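Local coordinates for protein phosphoribulokinase 1 (Rhodobacter sphaeroides, PDB 1A7J) that catalyses the ATP-dependent phosphorylation of D-ribulose 5-phosphate to D-ribulose 1,5-bisphosphate in the Calvin cycle, at residues Ala148-Gly153 with Gln201-Phe206; Pro210-Ser215 with Ala226-Val231; Pro244-Met249 with Met272-Thr277; Lys3-Ile8 with Arg85-Thr90; Gly93-Tyr98 with Arg119-Asp124. One frame throughout, in Å; residues are numbered along the deposited sequence.

Contact 1 (Ala148-Gly153 with Gln201-Phe206); sequences ADLKIG and QTDINF
Strands 150-153 and 204-206 run parallel, their axes 4.7 Å apart at closest approach and inclined by 22°, with I152 paired to I204 and G153 to N205. G153 N donates to I204 O, and F206 N reaches G153 O at 2.7 Å, nearly along the C=O axis. K151 O receives two donors, I204 N within its carbonyl plane and D203 N from above it. D203 keeps CG anti to its carbonyl carbon (chi1 -70°), so that OD2 takes K151 N on its anti lone pair at 3.1 Å. The K151 chain bends at chi3 and chi4 until NZ donates to A148 O at 2.7 Å; its salt bridge to D203 OD2 is long, 3.6 Å, and a water joins the two groups. OD1 of D203 pairs with R236. I152 and F206 lie side by side, CG2 of I152 being 3.7 Å from CD1 of F206, while T202 OG1 donates to N205 OD1 from above the amide plane and ND2 makes a weak bond to F199 O. These are adjacent parallel strands in the central sheet of a P-loop kinase, with G153 close to G12 of the predicted ATP-binding segment.

Contact 2 (Pro210-Ser215 with Ala226-Val231); sequences PVVDTS and ADESVV
V212 and E228 cross obliquely, and theirs is the principal side-chain meeting here: CG1 of V212, anti to its carbonyl carbon (chi1 -58°), rests against CB of E228 at 3.7 Å. The touching part of E228 is thus the aliphatic root of its chain, which extends beyond CG to a carboxylate whose OE1 accepts from T225 N. V211 puts CG1 in the crowded position between its backbone N and carbonyl carbon, 3.6 Å from E228 O. The same oxygen accepts V211 N at 2.8 Å, the N-H lying above the carbonyl plane and not on a lone pair. P210 and S229 form a non-hydrogen-bonded antiparallel pair whose side chains diverge, although S229 CB still packs 3.7 Å from P210 CA. S229 OG also takes the crowded position (chi1 56°), from which it donates to A226 O at 3.0 Å; S229 N binds that oxygen as well, and R208 NE in turn donates to OG. Farther along, D213 OD1 accepts S215 N from above the carboxylate plane, forming an Asx turn, and S215 OG on its syn lone pair at 2.7 Å. The contact closes the long surface connection of a beta hairpin, strands 204-210 and 229-235, the point at which the mixed sheet changes from parallel to antiparallel order.

Contact 3 (Pro244-Met249 with Met272-Thr277); sequences PYLTSM and MQLILT
L274 and L246 both hold CG anti to the carbonyl carbon and then extend, with chi2 -175° in L274, so that their branched ends reach into the interhelical gap, whereas M249 bends at chi2 and chi3, which brings its terminal methyl CE back toward CD2 of L274. L274 makes the largest share of the contact. Its CD1 presses on M249 CB at 3.4 Å, and its CD2 lies 4.0 Å from M249 CE and 4.1 Å from the OH of Y245, so the two methyls are divided between the root and the tip of the methionine. Y245 directs its ring toward helix 268-284 with CG anti to the backbone N (chi1 169°), crossing L274 obliquely; CG of M249 covers one face of that ring, 3.7 Å above the plane and offset toward the rim. Deeper in, L246 slides past L274 in the opposite direction and meets I275 at about a right angle, with CD2 of L246 3.8 Å from CG1 of I275. No hydrogen bond crosses between the segments. The short segments lie 11.0 Å apart, axis to axis, and run nearly antiparallel at 155°, a wide spacing bridged by long apolar side chains. Helix 243-249 thus flanks helix 268-284, which itself packs through I275 and M272 on strand 204-210 and through M272 on helix 21-32, while L246 also touches I261 of strand 260-264.

Contact 4 (Lys3-Ile8 with Arg85-Thr90); sequences KKHPII and REYGET
Y87 is the first residue of segment 85-90 to meet the N-terminal segment substantially. Its CG stands anti to the backbone N (chi1 -165°), which lays the ring beside residues 5-7: H5 O lies in the ring plane at the edge, 3.2 Å from CD2 of Y87, and CG1 of I7 slides past the same carbon at 3.8 Å, apolar packing that joins the start of strand 7-11 to helix 77-90. The imidazole of H5 turns an edge toward the face of Y87 in a T-shaped pair, with centroids 5.8 Å apart and planes at 84°. At G88 the backbones come closest, the CA atoms of H5 and G88 being 5.0 Å apart, and H5 ND1 donates to G88 O at 2.7 Å in a weak, strongly bent bond of 121°. E89 adds its carbonyl oxygen, 3.8 Å from CE1 of H5. T90 places its carbonyl carbon C over one face of the imidazole, 3.9 Å from NE2 of H5. The OG1 of T90 is hydrogen-bonded to Q92 N. Chemically, the histidine is set among backbone carbonyls late in the helix, where the negative end of the helix dipole would tend to favour a protonated ring.

Contact 5 (Gly93-Tyr98 with Arg119-Asp124); sequences GRTRTY and RDFDSD
The best bond between the segments runs from R119 N to T95 O, 3.0 Å and lying in the carbonyl plane. Its return partner, T95 N to R119 O, is weak at 3.3 Å, so residues 94-95 and 119-120 make only a loosely joined antiparallel pair. T95 OG1 turns back to R94 O within its own segment, and R94 reaches its polar partner outside the contact, a salt bridge from NH1 to E79; it also makes a cation-pi pair with W118. R119 extends from CG to NE and passes along the backbone until one face of its guanidinium lies on the methyl of T97: CG2 is 3.0 Å from NH2 and 3.2 Å from CZ, the two side chains crossing at about a right angle. The side chain of T97 is itself about 8 Å from that of the catalytic residue D42. F121 packs against G93, R94 O and T95 OG1. R94 O stands over one face of its ring, 3.9 Å above the plane and offset toward the rim, while G93 N lies near the plane at the edge, 3.3 Å from CD2 of F121. T95 OG1 approaches the ring obliquely, 3.2 Å from CE1, and G93, with no side chain, lets the phenyl lie directly against its backbone. This loosely bonded strand pair follows helix 77-90 in the chain and leans on outermost strand 36-40 of the main sheet, F121 touching V37 and I39 and T95 touching I39.

How the contacts relate
Along the chain, contact 4 closes first, followed by contact 5, contact 1, contact 2 and contact 3 in series. Contact 1 is the hub: its strand 150-156 neighbours strand 7-11 of contact 4, and D149 N probably hydrogen-bonds to I7 O, while strand 204-210 continues to contact 2, where F206 packs on V231. Contacts 1, 2 and 4 thus all reach the mixed sheet, although the centres of contacts 2 and 4 are about 37 Å apart. Contact 3 packs against it through helix 268-284, I204 and F206 touching I275 and M272. Contact 5, its centre about 14 Å from that of contact 4, joins the sheet indirectly, through Y87 and strand 36-40.

Contact 1 (Ala148-Gly153 with Gln201-Phe206)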
# COMPACT_ATOMS: atom_id res chain seq x y z
N ALA A 148 11.96 7.60 2.15
CA ALA A 148 11.62 6.42 2.94
C ALA A 148 12.75 5.40 2.88
O ALA A 148 13.16 5.01 1.80
CB ALA A 148 10.33 5.80 2.40
N ASP A 149 13.19 4.91 4.04
CA ASP A 149 14.39 4.06 4.07
C ASP A 149 14.08 2.62 3.72
O ASP A 149 14.99 1.81 3.53
CB ASP A 149 15.06 4.10 5.44
CG ASP A 149 15.30 5.49 5.93
OD1 ASP A 149 14.30 6.13 6.35
OD2 ASP A 149 16.47 5.96 5.87
N LEU A 150 12.80 2.27 3.75
CA LEU A 150 12.38 0.96 3.31
C LEU A 150 11.06 1.12 2.58
O LEU A 150 10.19 1.84 3.03
CB LEU A 150 12.24 0.02 4.51
CG LEU A 150 12.01 -1.47 4.27
CD1 LEU A 150 13.13 -2.07 3.44
CD2 LEU A 150 11.95 -2.16 5.62
N LYS A 151 11.05 0.68 1.34
CA LYS A 151 9.86 0.75 0.55
C LYS A 151 9.45 -0.66 0.11
O LYS A 151 10.28 -1.41 -0.42
CB LYS A 151 10.13 1.65 -0.65
CG LYS A 151 10.50 3.04 -0.25
CD LYS A 151 10.93 3.82 -1.45
CE LYS A 151 12.39 3.58 -1.74
NZ LYS A 151 13.23 3.73 -0.52
N ILE A 152 8.29 -1.09 0.58
CA ILE A 152 7.75 -2.40 0.28
C ILE A 152 6.56 -2.24 -0.64
O ILE A 152 5.83 -1.25 -0.57
CB ILE A 152 7.29 -3.10 1.55
CG1 ILE A 152 8.47 -3.25 2.51
CG2 ILE A 152 6.69 -4.44 1.25
CD1 ILE A 152 8.31 -2.41 3.73
N GLY A 153 6.40 -3.17 -1.55
CA GLY A 153 5.24 -3.12 -2.42
C GLY A 153 4.43 -4.35 -2.18
O GLY A 153 4.96 -5.44 -2.13
N GLN A 201 10.31 1.62 -7.66
CA GLN A 201 10.93 2.42 -6.61
C GLN A 201 11.15 1.62 -5.33
O GLN A 201 11.93 2.01 -4.47
CB GLN A 201 10.06 3.63 -6.31
CG GLN A 201 9.84 4.55 -7.50
CD GLN A 201 11.13 4.93 -8.17
OE1 GLN A 201 12.13 5.22 -7.51
NE2 GLN A 201 11.14 4.90 -9.49
N THR A 202 10.43 0.52 -5.18
CA THR A 202 10.39 -0.21 -3.92
C THR A 202 11.64 -1.08 -3.74
O THR A 202 12.33 -1.37 -4.70
CB THR A 202 9.12 -1.09 -3.88
OG1 THR A 202 8.91 -1.69 -5.16
CG2 THR A 202 7.90 -0.26 -3.58
N ASP A 203 11.94 -1.47 -2.50
CA ASP A 203 13.06 -2.34 -2.22
C ASP A 203 12.66 -3.80 -2.31
O ASP A 203 13.47 -4.65 -2.65
CB ASP A 203 13.60 -2.07 -0.82
CG ASP A 203 14.30 -0.74 -0.70
OD1 ASP A 203 15.45 -0.60 -1.14
OD2 ASP A 203 13.72 0.17 -0.08
N ILE A 204 11.47 -4.13 -1.84
CA ILE A 204 11.01 -5.52 -1.89
C ILE A 204 9.57 -5.53 -2.36
O ILE A 204 8.77 -4.81 -1.80
CB ILE A 204 11.06 -6.17 -0.50
CG1 ILE A 204 12.48 -6.11 0.05
CG2 ILE A 204 10.63 -7.62 -0.59
CD1 ILE A 204 12.71 -6.98 1.25
N ASN A 205 9.26 -6.30 -3.39
CA ASN A 205 7.87 -6.45 -3.79
C ASN A 205 7.35 -7.79 -3.34
O ASN A 205 8.02 -8.79 -3.48
CB ASN A 205 7.71 -6.37 -5.29
CG ASN A 205 7.98 -4.99 -5.84
OD1 ASN A 205 7.66 -3.99 -5.21
ND2 ASN A 205 8.45 -4.94 -7.07
N PHE A 206 6.13 -7.80 -2.81
CA PHE A 206 5.36 -9.01 -2.61
C PHE A 206 4.21 -9.02 -3.62
O PHE A 206 3.35 -8.15 -3.55
CB PHE A 206 4.82 -8.99 -1.19
CG PHE A 206 5.89 -9.10 -0.12
CD1 PHE A 206 6.67 -8.01 0.23
CD2 PHE A 206 6.09 -10.30 0.57
CE1 PHE A 206 7.60 -8.11 1.23
CE2 PHE A 206 7.02 -10.40 1.57
CZ PHE A 206 7.78 -9.31 1.89
O HOH W 1 15.12 2.43 0.68

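Contact 2 (Pro210-Ser215 with Ala226-Val231)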
# COMPACT_ATOMS: atom_id res chain seq x y z
N PRO A 210 -2.92 -15.32 -8.25
CA PRO A 210 -3.80 -16.45 -7.98
C PRO A 210 -3.43 -17.63 -8.83
O PRO A 210 -3.24 -17.51 -10.03
CB PRO A 210 -5.17 -15.93 -8.37
CG PRO A 210 -5.07 -14.53 -8.27
CD PRO A 210 -3.70 -14.21 -8.78
N VAL A 211 -3.53 -18.81 -8.25
CA VAL A 211 -3.28 -20.00 -9.00
C VAL A 211 -4.63 -20.66 -9.24
O VAL A 211 -4.76 -21.87 -9.39
CB VAL A 211 -2.27 -20.86 -8.24
CG1 VAL A 211 -2.96 -21.77 -7.27
CG2 VAL A 211 -1.43 -21.61 -9.18
N VAL A 212 -5.66 -19.81 -9.34
CA VAL A 212 -6.92 -20.21 -9.93
C VAL A 212 -7.31 -19.28 -11.06
O VAL A 212 -6.72 -18.21 -11.25
CB VAL A 212 -8.03 -20.22 -8.92
CG1 VAL A 212 -7.68 -21.14 -7.80
CG2 VAL A 212 -8.27 -18.83 -8.40
N ASP A 213 -8.41 -19.61 -11.72
CA ASP A 213 -8.73 -19.00 -13.01
C ASP A 213 -9.29 -17.61 -12.82
O ASP A 213 -10.45 -17.45 -12.48
CB ASP A 213 -9.74 -19.86 -13.74
CG ASP A 213 -10.03 -19.38 -15.12
OD1 ASP A 213 -9.31 -18.48 -15.58
OD2 ASP A 213 -10.95 -19.93 -15.77
N THR A 214 -8.51 -16.61 -13.17
CA THR A 214 -8.98 -15.25 -13.07
C THR A 214 -9.10 -14.57 -14.44
O THR A 214 -8.89 -13.37 -14.56
CB THR A 214 -8.02 -14.42 -12.19
OG1 THR A 214 -6.82 -14.18 -12.92
CG2 THR A 214 -7.68 -15.17 -10.91
N SER A 215 -9.48 -15.34 -15.45
CA SER A 215 -9.41 -14.87 -16.83
C SER A 215 -10.56 -13.98 -17.24
O SER A 215 -10.46 -13.27 -18.23
CB SER A 215 -9.33 -16.03 -17.81
OG SER A 215 -10.34 -16.98 -17.54
N ALA A 226 -6.27 -16.73 0.23
CA ALA A 226 -4.83 -16.92 0.32
C ALA A 226 -4.40 -18.28 -0.20
O ALA A 226 -3.41 -18.40 -0.91
CB ALA A 226 -4.35 -16.74 1.76
N ASP A 227 -5.18 -19.31 0.10
CA ASP A 227 -4.77 -20.65 -0.24
C ASP A 227 -4.70 -20.84 -1.74
O ASP A 227 -3.88 -21.61 -2.24
CB ASP A 227 -5.70 -21.69 0.37
CG ASP A 227 -5.43 -23.07 -0.13
OD1 ASP A 227 -4.39 -23.63 0.23
OD2 ASP A 227 -6.20 -23.56 -0.97
N GLU A 228 -5.53 -20.10 -2.47
CA GLU A 228 -5.63 -20.27 -3.91
C GLU A 228 -4.71 -19.32 -4.64
O GLU A 228 -4.89 -19.09 -5.82
CB GLU A 228 -7.08 -20.06 -4.35
CG GLU A 228 -8.04 -21.12 -3.74
CD GLU A 228 -9.49 -20.73 -3.81
OE1 GLU A 228 -9.79 -19.54 -3.69
OE2 GLU A 228 -10.35 -21.61 -3.93
N SER A 229 -3.68 -18.82 -3.98
CA SER A 229 -2.72 -17.95 -4.65
C SER A 229 -1.29 -18.23 -4.19
O SER A 229 -1.11 -18.99 -3.23
CB SER A 229 -3.07 -16.49 -4.37
OG SER A 229 -3.14 -16.23 -2.98
N VAL A 230 -0.29 -17.78 -4.96
CA VAL A 230 1.10 -17.68 -4.47
C VAL A 230 1.57 -16.24 -4.45
O VAL A 230 1.03 -15.40 -5.16
CB VAL A 230 2.16 -18.47 -5.31
CG1 VAL A 230 1.93 -19.96 -5.21
CG2 VAL A 230 2.13 -18.01 -6.74
N VAL A 231 2.61 -15.99 -3.67
CA VAL A 231 3.20 -14.67 -3.57
C VAL A 231 4.64 -14.75 -4.02
O VAL A 231 5.37 -15.65 -3.61
CB VAL A 231 3.15 -14.13 -2.12
CG1 VAL A 231 3.69 -12.74 -2.08
CG2 VAL A 231 1.74 -14.14 -1.60

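Contact 3 (Pro244-Met249 with Met272-Thr277)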
# COMPACT_ATOMS: atom_id res chain seq x y z
N PRO A 244 18.26 -19.95 1.26
CA PRO A 244 18.08 -21.31 1.75
C PRO A 244 17.52 -21.30 3.12
O PRO A 244 17.04 -22.31 3.58
CB PRO A 244 19.47 -21.86 1.78
CG PRO A 244 20.16 -21.13 0.68
CD PRO A 244 19.63 -19.74 0.80
N TYR A 245 17.85 -20.26 3.86
CA TYR A 245 17.34 -20.09 5.20
C TYR A 245 15.87 -20.03 4.98
O TYR A 245 15.14 -20.91 5.38
CB TYR A 245 17.79 -18.76 5.77
CG TYR A 245 17.11 -18.35 7.06
CD1 TYR A 245 17.29 -19.09 8.21
CD2 TYR A 245 16.23 -17.28 7.10
CE1 TYR A 245 16.60 -18.77 9.37
CE2 TYR A 245 15.55 -16.96 8.26
CZ TYR A 245 15.73 -17.71 9.38
OH TYR A 245 15.06 -17.41 10.53
N LEU A 246 15.49 -19.09 4.13
CA LEU A 246 14.11 -18.79 3.85
C LEU A 246 13.31 -19.96 3.30
O LEU A 246 12.28 -20.30 3.86
CB LEU A 246 14.06 -17.61 2.91
CG LEU A 246 14.44 -16.33 3.62
CD1 LEU A 246 14.70 -15.25 2.64
CD2 LEU A 246 13.32 -15.94 4.52
N THR A 247 13.79 -20.61 2.26
CA THR A 247 13.12 -21.79 1.74
C THR A 247 13.07 -22.99 2.74
O THR A 247 12.16 -23.84 2.68
CB THR A 247 13.77 -22.27 0.44
OG1 THR A 247 15.09 -22.73 0.72
CG2 THR A 247 13.84 -21.15 -0.55
N SER A 248 14.01 -23.05 3.67
CA SER A 248 13.96 -24.06 4.73
C SER A 248 12.84 -23.71 5.68
O SER A 248 12.14 -24.59 6.16
CB SER A 248 15.26 -24.08 5.52
OG SER A 248 15.99 -25.26 5.26
N MET A 249 12.71 -22.43 5.98
CA MET A 249 11.80 -22.03 7.01
C MET A 249 10.38 -22.00 6.45
O MET A 249 9.51 -22.70 6.94
CB MET A 249 12.21 -20.67 7.57
CG MET A 249 13.54 -20.70 8.31
SD MET A 249 13.45 -21.38 9.96
CE MET A 249 12.44 -20.23 10.71
N MET A 272 6.74 -12.42 5.62
CA MET A 272 6.97 -11.07 6.10
C MET A 272 7.69 -11.01 7.45
O MET A 272 8.69 -10.33 7.57
CB MET A 272 5.65 -10.29 6.13
CG MET A 272 5.07 -10.14 4.75
SD MET A 272 3.69 -9.06 4.67
CE MET A 272 4.39 -7.68 5.34
N GLN A 273 7.29 -11.80 8.42
CA GLN A 273 8.03 -11.83 9.68
C GLN A 273 9.46 -12.25 9.49
O GLN A 273 10.35 -11.47 9.80
CB GLN A 273 7.36 -12.74 10.68
CG GLN A 273 6.23 -12.05 11.39
CD GLN A 273 5.53 -12.96 12.34
OE1 GLN A 273 6.16 -13.63 13.16
NE2 GLN A 273 4.20 -13.02 12.22
N LEU A 274 9.69 -13.39 8.85
CA LEU A 274 11.06 -13.85 8.69
C LEU A 274 11.87 -12.85 7.92
O LEU A 274 13.08 -12.80 8.07
CB LEU A 274 11.12 -15.16 7.94
CG LEU A 274 10.53 -16.39 8.59
CD1 LEU A 274 10.84 -17.57 7.69
CD2 LEU A 274 11.11 -16.58 9.96
N ILE A 275 11.26 -12.19 6.96
CA ILE A 275 12.05 -11.35 6.08
C ILE A 275 12.25 -9.98 6.69
O ILE A 275 13.39 -9.58 6.90
CB ILE A 275 11.40 -11.26 4.67
CG1 ILE A 275 11.62 -12.58 3.96
CG2 ILE A 275 11.98 -10.11 3.84
CD1 ILE A 275 10.85 -12.69 2.76
N LEU A 276 11.20 -9.42 7.26
CA LEU A 276 11.16 -8.01 7.64
C LEU A 276 11.63 -7.76 9.06
O LEU A 276 11.86 -6.61 9.47
CB LEU A 276 9.75 -7.48 7.52
CG LEU A 276 9.19 -6.79 6.28
CD1 LEU A 276 10.07 -6.87 5.06
CD2 LEU A 276 7.84 -7.41 6.04
N THR A 277 11.56 -8.78 9.89
CA THR A 277 11.93 -8.60 11.27
C THR A 277 13.33 -7.99 11.44
O THR A 277 13.44 -6.92 12.04
CB THR A 277 11.78 -9.92 12.02
OG1 THR A 277 10.39 -10.18 12.21
CG2 THR A 277 12.48 -9.86 13.35

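Contact 4 (Lys3-Ile8 with Arg85-Thr90)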
# COMPACT_ATOMS: atom_id res chain seq x y z
N LYS A 3 17.62 8.18 8.49
CA LYS A 3 18.68 7.48 9.21
C LYS A 3 18.40 7.51 10.70
O LYS A 3 18.45 6.47 11.35
CB LYS A 3 20.04 8.15 8.94
CG LYS A 3 21.22 7.34 9.40
CD LYS A 3 21.79 6.51 8.26
CE LYS A 3 22.56 7.38 7.29
NZ LYS A 3 23.74 8.02 7.96
N LYS A 4 17.90 8.65 11.17
CA LYS A 4 17.65 8.86 12.59
C LYS A 4 16.16 8.95 12.95
O LYS A 4 15.79 9.17 14.11
CB LYS A 4 18.38 10.11 13.07
N HIS A 5 15.31 8.73 11.96
CA HIS A 5 13.87 8.70 12.16
C HIS A 5 13.27 7.88 11.04
O HIS A 5 12.52 8.42 10.21
CB HIS A 5 13.29 10.11 12.09
CG HIS A 5 13.60 10.96 13.28
ND1 HIS A 5 14.57 11.94 13.25
CD2 HIS A 5 13.04 11.03 14.50
CE1 HIS A 5 14.59 12.57 14.40
NE2 HIS A 5 13.67 12.04 15.18
N PRO A 6 13.63 6.60 10.92
CA PRO A 6 13.25 5.86 9.71
C PRO A 6 11.73 5.82 9.42
O PRO A 6 10.90 5.80 10.33
CB PRO A 6 13.85 4.48 9.94
CG PRO A 6 13.88 4.33 11.42
CD PRO A 6 14.16 5.70 11.97
N ILE A 7 11.41 6.03 8.15
CA ILE A 7 10.06 5.85 7.65
C ILE A 7 10.02 4.59 6.79
O ILE A 7 10.84 4.43 5.90
CB ILE A 7 9.63 7.04 6.80
CG1 ILE A 7 10.16 8.32 7.40
CG2 ILE A 7 8.15 7.14 6.78
CD1 ILE A 7 10.06 9.49 6.46
N ILE A 8 9.13 3.65 7.14
CA ILE A 8 8.82 2.45 6.36
C ILE A 8 7.54 2.66 5.55
O ILE A 8 6.53 3.09 6.10
CB ILE A 8 8.59 1.23 7.28
CG1 ILE A 8 9.90 0.87 7.98
CG2 ILE A 8 8.06 0.03 6.47
CD1 ILE A 8 9.71 -0.09 9.08
N ARG A 85 8.94 14.35 4.94
CA ARG A 85 10.03 15.32 5.17
C ARG A 85 10.20 15.67 6.66
O ARG A 85 11.31 15.68 7.18
CB ARG A 85 9.73 16.61 4.40
CG ARG A 85 10.90 17.25 3.67
CD ARG A 85 10.51 17.67 2.25
NE ARG A 85 10.33 19.12 2.11
CZ ARG A 85 9.16 19.72 1.89
NH1 ARG A 85 8.02 19.10 2.17
NH2 ARG A 85 9.13 21.01 1.55
N GLU A 86 9.08 15.93 7.33
CA GLU A 86 9.07 16.38 8.71
C GLU A 86 9.41 15.28 9.70
O GLU A 86 10.10 15.52 10.69
CB GLU A 86 7.71 16.96 9.07
CG GLU A 86 7.77 18.14 9.98
CD GLU A 86 6.68 19.13 9.69
OE1 GLU A 86 6.89 20.00 8.80
OE2 GLU A 86 5.62 19.03 10.36
N TYR A 87 8.91 14.07 9.47
CA TYR A 87 9.27 12.95 10.32
C TYR A 87 10.77 12.74 10.31
O TYR A 87 11.40 12.71 11.36
CB TYR A 87 8.59 11.68 9.87
CG TYR A 87 8.67 10.62 10.92
CD1 TYR A 87 7.78 10.62 11.98
CD2 TYR A 87 9.72 9.71 10.95
CE1 TYR A 87 7.92 9.74 13.03
CE2 TYR A 87 9.87 8.83 12.00
CZ TYR A 87 8.97 8.85 13.04
OH TYR A 87 9.06 7.95 14.07
N GLY A 88 11.34 12.66 9.12
CA GLY A 88 12.77 12.43 8.98
C GLY A 88 13.63 13.28 9.90
O GLY A 88 14.39 12.75 10.70
N GLU A 89 13.34 14.57 9.94
CA GLU A 89 14.25 15.53 10.53
C GLU A 89 14.01 15.81 12.02
O GLU A 89 14.96 15.94 12.79
CB GLU A 89 14.22 16.82 9.70
CG GLU A 89 15.06 16.72 8.40
CD GLU A 89 14.58 17.64 7.27
OE1 GLU A 89 13.59 18.39 7.46
OE2 GLU A 89 15.21 17.60 6.17
N THR A 90 12.75 15.72 12.44
CA THR A 90 12.32 16.22 13.74
C THR A 90 11.44 15.21 14.48
O THR A 90 11.16 15.38 15.68
CB THR A 90 11.49 17.49 13.59
OG1 THR A 90 10.13 17.11 13.30
CG2 THR A 90 12.00 18.34 12.43

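Contact 5 (Gly93-Tyr98 with Arg119-Asp124)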
# COMPACT_ATOMS: atom_id res chain seq x y z
N GLY A 93 4.72 15.45 12.79
CA GLY A 93 3.90 15.72 11.62
C GLY A 93 2.43 15.51 11.94
O GLY A 93 2.06 15.39 13.11
N ARG A 94 1.61 15.40 10.91
CA ARG A 94 0.17 15.29 11.11
C ARG A 94 -0.35 14.05 10.41
O ARG A 94 0.37 13.44 9.62
CB ARG A 94 -0.54 16.52 10.56
CG ARG A 94 0.18 17.84 10.83
CD ARG A 94 0.39 18.63 9.56
NE ARG A 94 -0.88 18.96 8.91
CZ ARG A 94 -1.04 19.91 7.99
NH1 ARG A 94 -0.01 20.65 7.60
NH2 ARG A 94 -2.24 20.13 7.46
N THR A 95 -1.58 13.65 10.76
CA THR A 95 -2.33 12.64 10.00
C THR A 95 -3.82 12.79 10.21
O THR A 95 -4.26 13.35 11.20
CB THR A 95 -1.98 11.22 10.40
OG1 THR A 95 -0.56 11.09 10.52
CG2 THR A 95 -2.46 10.25 9.35
N ARG A 96 -4.60 12.36 9.23
CA ARG A 96 -6.04 12.22 9.37
C ARG A 96 -6.38 10.75 9.62
O ARG A 96 -5.51 9.88 9.59
CB ARG A 96 -6.74 12.65 8.09
CG ARG A 96 -7.52 13.93 8.18
CD ARG A 96 -7.12 14.86 7.04
NE ARG A 96 -7.24 14.26 5.72
CZ ARG A 96 -7.36 14.96 4.60
NH1 ARG A 96 -7.50 16.28 4.66
NH2 ARG A 96 -7.42 14.35 3.42
N THR A 97 -7.67 10.51 9.81
CA THR A 97 -8.24 9.21 9.54
C THR A 97 -9.45 9.42 8.67
O THR A 97 -10.02 10.52 8.61
CB THR A 97 -8.68 8.47 10.82
OG1 THR A 97 -9.70 9.21 11.49
CG2 THR A 97 -7.52 8.30 11.75
N TYR A 98 -9.75 8.40 7.89
CA TYR A 98 -10.90 8.43 7.03
C TYR A 98 -11.47 7.00 7.02
O TYR A 98 -11.91 6.53 8.07
CB TYR A 98 -10.48 8.94 5.65
CG TYR A 98 -11.55 8.92 4.60
CD1 TYR A 98 -12.71 9.67 4.74
CD2 TYR A 98 -11.43 8.11 3.47
CE1 TYR A 98 -13.72 9.60 3.78
CE2 TYR A 98 -12.43 8.02 2.52
CZ TYR A 98 -13.58 8.76 2.68
OH TYR A 98 -14.59 8.61 1.75
N ARG A 119 -4.07 15.44 13.37
CA ARG A 119 -3.45 15.26 14.68
C ARG A 119 -2.00 15.65 14.58
O ARG A 119 -1.37 15.44 13.55
CB ARG A 119 -3.52 13.79 15.11
CG ARG A 119 -4.93 13.09 14.93
CD ARG A 119 -4.73 11.58 14.73
NE ARG A 119 -5.96 10.75 14.71
CZ ARG A 119 -5.92 9.46 14.32
NH1 ARG A 119 -4.95 9.07 13.46
NH2 ARG A 119 -6.86 8.55 14.69
N ASP A 120 -1.43 16.15 15.67
CA ASP A 120 0.01 16.22 15.76
C ASP A 120 0.54 14.82 15.95
O ASP A 120 -0.17 13.95 16.45
CB ASP A 120 0.43 17.11 16.93
CG ASP A 120 0.44 18.58 16.57
OD1 ASP A 120 0.21 18.90 15.38
OD2 ASP A 120 0.66 19.41 17.48
N PHE A 121 1.75 14.58 15.47
CA PHE A 121 2.33 13.26 15.60
C PHE A 121 2.81 13.07 17.02
O PHE A 121 3.46 13.94 17.59
CB PHE A 121 3.50 13.08 14.62
CG PHE A 121 3.18 12.18 13.44
CD1 PHE A 121 2.22 11.18 13.55
CD2 PHE A 121 3.86 12.34 12.24
CE1 PHE A 121 1.93 10.36 12.47
CE2 PHE A 121 3.58 11.53 11.15
CZ PHE A 121 2.62 10.54 11.26
N ASP A 122 2.47 11.91 17.58
CA ASP A 122 2.97 11.49 18.88
C ASP A 122 4.48 11.67 19.02
O ASP A 122 5.17 11.96 18.04
CB ASP A 122 2.60 10.03 19.14
CG ASP A 122 1.10 9.81 19.15
OD1 ASP A 122 0.45 10.13 20.18
OD2 ASP A 122 0.57 9.29 18.14
N SER A 123 4.99 11.43 20.22
CA SER A 123 6.38 11.74 20.51
C SER A 123 7.14 10.52 21.01
O SER A 123 6.54 9.58 21.53
CB SER A 123 6.45 12.88 21.54
OG SER A 123 5.64 13.99 21.15
N ASP A 124 8.45 10.50 20.74
CA ASP A 124 9.36 9.40 21.08
C ASP A 124 9.28 8.18 20.15
O ASP A 124 9.81 7.11 20.46
CB ASP A 124 9.17 8.96 22.54